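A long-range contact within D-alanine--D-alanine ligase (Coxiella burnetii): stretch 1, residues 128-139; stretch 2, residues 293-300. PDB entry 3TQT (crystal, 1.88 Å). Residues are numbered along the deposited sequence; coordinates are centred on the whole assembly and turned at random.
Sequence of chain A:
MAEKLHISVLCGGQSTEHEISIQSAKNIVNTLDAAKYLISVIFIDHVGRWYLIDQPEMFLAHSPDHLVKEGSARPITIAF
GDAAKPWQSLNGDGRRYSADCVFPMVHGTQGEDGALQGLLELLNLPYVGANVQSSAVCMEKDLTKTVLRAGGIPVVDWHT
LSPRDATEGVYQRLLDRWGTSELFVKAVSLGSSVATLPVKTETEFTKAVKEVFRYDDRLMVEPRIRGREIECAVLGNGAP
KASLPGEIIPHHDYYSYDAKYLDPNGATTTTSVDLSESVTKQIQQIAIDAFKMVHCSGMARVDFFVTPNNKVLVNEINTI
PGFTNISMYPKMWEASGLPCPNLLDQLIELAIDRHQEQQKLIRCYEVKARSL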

# COMPACT_ATOMS: atom_id res chain seq x y z
N VAL A 128 -11.80 -6.23 7.08
CA VAL A 128 -12.13 -5.00 7.79
C VAL A 128 -11.04 -3.94 7.66
O VAL A 128 -9.84 -4.25 7.69
N GLY A 129 -11.47 -2.70 7.50
CA GLY A 129 -10.56 -1.57 7.62
C GLY A 129 -9.89 -1.12 6.33
O GLY A 129 -10.34 -1.43 5.23
N ALA A 130 -8.80 -0.38 6.49
CA ALA A 130 -8.14 0.31 5.40
C ALA A 130 -7.62 -0.68 4.39
O ALA A 130 -7.13 -1.74 4.79
N ASN A 131 -7.73 -0.36 3.11
CA ASN A 131 -7.17 -1.20 2.06
C ASN A 131 -5.65 -1.05 1.98
O ASN A 131 -5.05 -0.43 2.84
N VAL A 132 -5.03 -1.62 0.95
CA VAL A 132 -3.57 -1.62 0.89
C VAL A 132 -3.03 -0.20 0.78
O VAL A 132 -2.13 0.19 1.52
N GLN A 133 -3.58 0.57 -0.14
CA GLN A 133 -3.10 1.92 -0.36
C GLN A 133 -3.28 2.81 0.86
O GLN A 133 -2.40 3.58 1.22
N SER A 134 -4.45 2.73 1.47
CA SER A 134 -4.77 3.59 2.60
C SER A 134 -3.95 3.19 3.82
O SER A 134 -3.52 4.04 4.59
N SER A 135 -3.76 1.90 4.00
CA SER A 135 -2.92 1.42 5.10
C SER A 135 -1.50 1.98 4.93
O SER A 135 -0.89 2.45 5.88
N ALA A 136 -0.98 1.91 3.71
CA ALA A 136 0.39 2.34 3.45
C ALA A 136 0.52 3.83 3.64
O ALA A 136 1.46 4.31 4.26
N VAL A 137 -0.45 4.58 3.13
CA VAL A 137 -0.44 6.02 3.32
C VAL A 137 -0.51 6.43 4.80
O VAL A 137 0.19 7.35 5.23
N CYS A 138 -1.34 5.75 5.57
CA CYS A 138 -1.53 6.11 6.98
C CYS A 138 -0.39 5.60 7.86
O CYS A 138 -0.10 6.18 8.91
N MET A 139 0.25 4.52 7.43
CA MET A 139 1.34 3.92 8.19
C MET A 139 2.58 4.80 8.19
O MET A 139 3.29 4.89 9.20
N MET A 293 -9.78 11.71 2.80
CA MET A 293 -8.64 12.21 2.04
C MET A 293 -7.56 11.16 1.83
O MET A 293 -6.87 11.19 0.82
N VAL A 294 -7.43 10.24 2.76
CA VAL A 294 -6.48 9.15 2.59
C VAL A 294 -7.19 7.90 2.08
O VAL A 294 -6.60 6.82 2.08
N HIS A 295 -8.44 8.05 1.67
CA HIS A 295 -9.21 6.97 1.06
C HIS A 295 -9.28 5.74 1.95
O HIS A 295 -9.14 4.60 1.49
N CYS A 296 -9.51 6.01 3.23
CA CYS A 296 -9.64 4.95 4.21
C CYS A 296 -10.98 4.23 4.05
O CYS A 296 -11.91 4.72 3.39
N SER A 297 -11.05 3.05 4.65
CA SER A 297 -12.26 2.25 4.63
C SER A 297 -12.42 1.64 5.99
O SER A 297 -11.43 1.36 6.67
N GLY A 298 -13.68 1.45 6.38
CA GLY A 298 -14.02 0.75 7.61
C GLY A 298 -13.82 1.60 8.85
O GLY A 298 -14.78 2.11 9.42
N MET A 299 -12.57 1.77 9.25
CA MET A 299 -12.28 2.47 10.50
C MET A 299 -10.93 3.17 10.51
O MET A 299 -9.98 2.74 9.84
N ALA A 300 -10.84 4.23 11.29
CA ALA A 300 -9.57 4.85 11.60
C ALA A 300 -9.71 5.57 12.92
O ALA A 300 -10.77 6.12 13.23

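Packing of the loop and helix of residues 128-139 against residues 293-300. Val-128 (t) points sideways and makes no close contact. Gly-129 lies against Gly-298, CA to CA 4.2 Å; a CB on Gly-298 would fall 2.8 Å from Gly-129 N, so the close backbone approach leaves no room for a side chain there. Ala-130 sets its CB 3.9 Å from Cys-296 SG, an apolar contact, while water 1 accepts from Ala-130 N (2.7 Å) and donates to Met-299 O (2.6 Å). Asn-131 (p) caps the helix that follows, OD1 accepting from Ser-134 N at 2.9 Å; its backbone N reaches across through water 2, which donates to His-295 O and also hydrogen-bonds Ser-297 OG. Gln-133 (t, t) points toward the other stretch: OE1 takes a weak hydrogen bond from His-295 ND1 (3.4 Å) at the edge of the imidazole ring, and water 3 donates both to this OE1 (2.5 Å) and to Val-294 O (2.7 Å). Ser-134 (t) donates from OG directly to Val-294 O at 2.9 Å, and OG also lies 3.6 Å from Cys-296 CB. Further along, the contact becomes apolar: Val-137 (t) CG1 meets Val-294 CG1 at 4.0 Å, and Cys-138 (m) SG packs 3.6 Å from Val-294 CG2. Val-294 (m) thus serves both residues with its two methyls.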

# COMPACT_ATOMS: atom_id res chain seq x y z
CB VAL A 128 -12.39 -5.29 9.26
CG1 VAL A 128 -12.46 -3.98 10.07
CG2 VAL A 128 -13.67 -6.12 9.39
CB ALA A 130 -6.99 1.14 5.95
CB ASN A 131 -7.83 -0.95 0.70
CG ASN A 131 -7.47 0.41 0.09
OD1 ASN A 131 -6.74 1.20 0.68
ND2 ASN A 131 -7.99 0.66 -1.11
CB VAL A 132 -3.03 -2.46 -0.28
CG1 VAL A 132 -1.53 -2.21 -0.47
CG2 VAL A 132 -3.31 -3.94 -0.02
CB GLN A 133 -3.80 2.57 -1.54
CG GLN A 133 -3.51 4.08 -1.64
CD GLN A 133 -4.65 4.84 -2.28
OE1 GLN A 133 -5.52 5.37 -1.60
NE2 GLN A 133 -4.66 4.89 -3.60
CB SER A 134 -6.27 3.52 2.92
OG SER A 134 -6.60 4.54 3.85
CB SER A 135 -2.88 -0.11 5.11
OG SER A 135 -4.17 -0.65 5.34
CB ALA A 136 0.83 1.93 2.05
CB VAL A 137 -1.57 6.71 2.52
CG1 VAL A 137 -1.73 8.16 2.95
CG2 VAL A 137 -1.27 6.62 1.03
CB CYS A 138 -2.87 5.58 7.49
SG CYS A 138 -4.29 6.44 6.79
CB MET A 139 1.69 2.55 7.59
CG MET A 139 2.77 1.81 8.32
SD MET A 139 2.09 0.95 9.74
CE MET A 139 3.58 0.23 10.44
CB MET A 293 -8.04 13.43 2.73
CG MET A 293 -7.07 14.18 1.86
SD MET A 293 -6.96 15.87 2.45
CE MET A 293 -8.62 16.45 2.12
CB VAL A 294 -5.75 8.83 3.90
CG1 VAL A 294 -4.94 10.06 4.36
CG2 VAL A 294 -6.73 8.40 4.97
CB HIS A 295 -8.64 6.63 -0.31
CG HIS A 295 -8.50 7.83 -1.18
ND1 HIS A 295 -7.30 8.22 -1.73
CD2 HIS A 295 -9.40 8.77 -1.55
CE1 HIS A 295 -7.47 9.33 -2.43
NE2 HIS A 295 -8.74 9.69 -2.32
CB CYS A 296 -9.52 5.53 5.62
SG CYS A 296 -9.01 4.31 6.80
CB SER A 297 -12.14 1.12 3.61
OG SER A 297 -12.26 1.62 2.31
CB MET A 299 -12.31 1.48 11.65
CG MET A 299 -11.40 0.28 11.42
SD MET A 299 -11.15 -0.72 12.90
CE MET A 299 -10.88 0.56 14.09
CB ALA A 300 -9.18 5.83 10.52
O HOH W 1 -8.71 0.56 9.07
O HOH W 2 -9.21 1.87 2.20
O HOH W 3 -4.63 6.88 0.23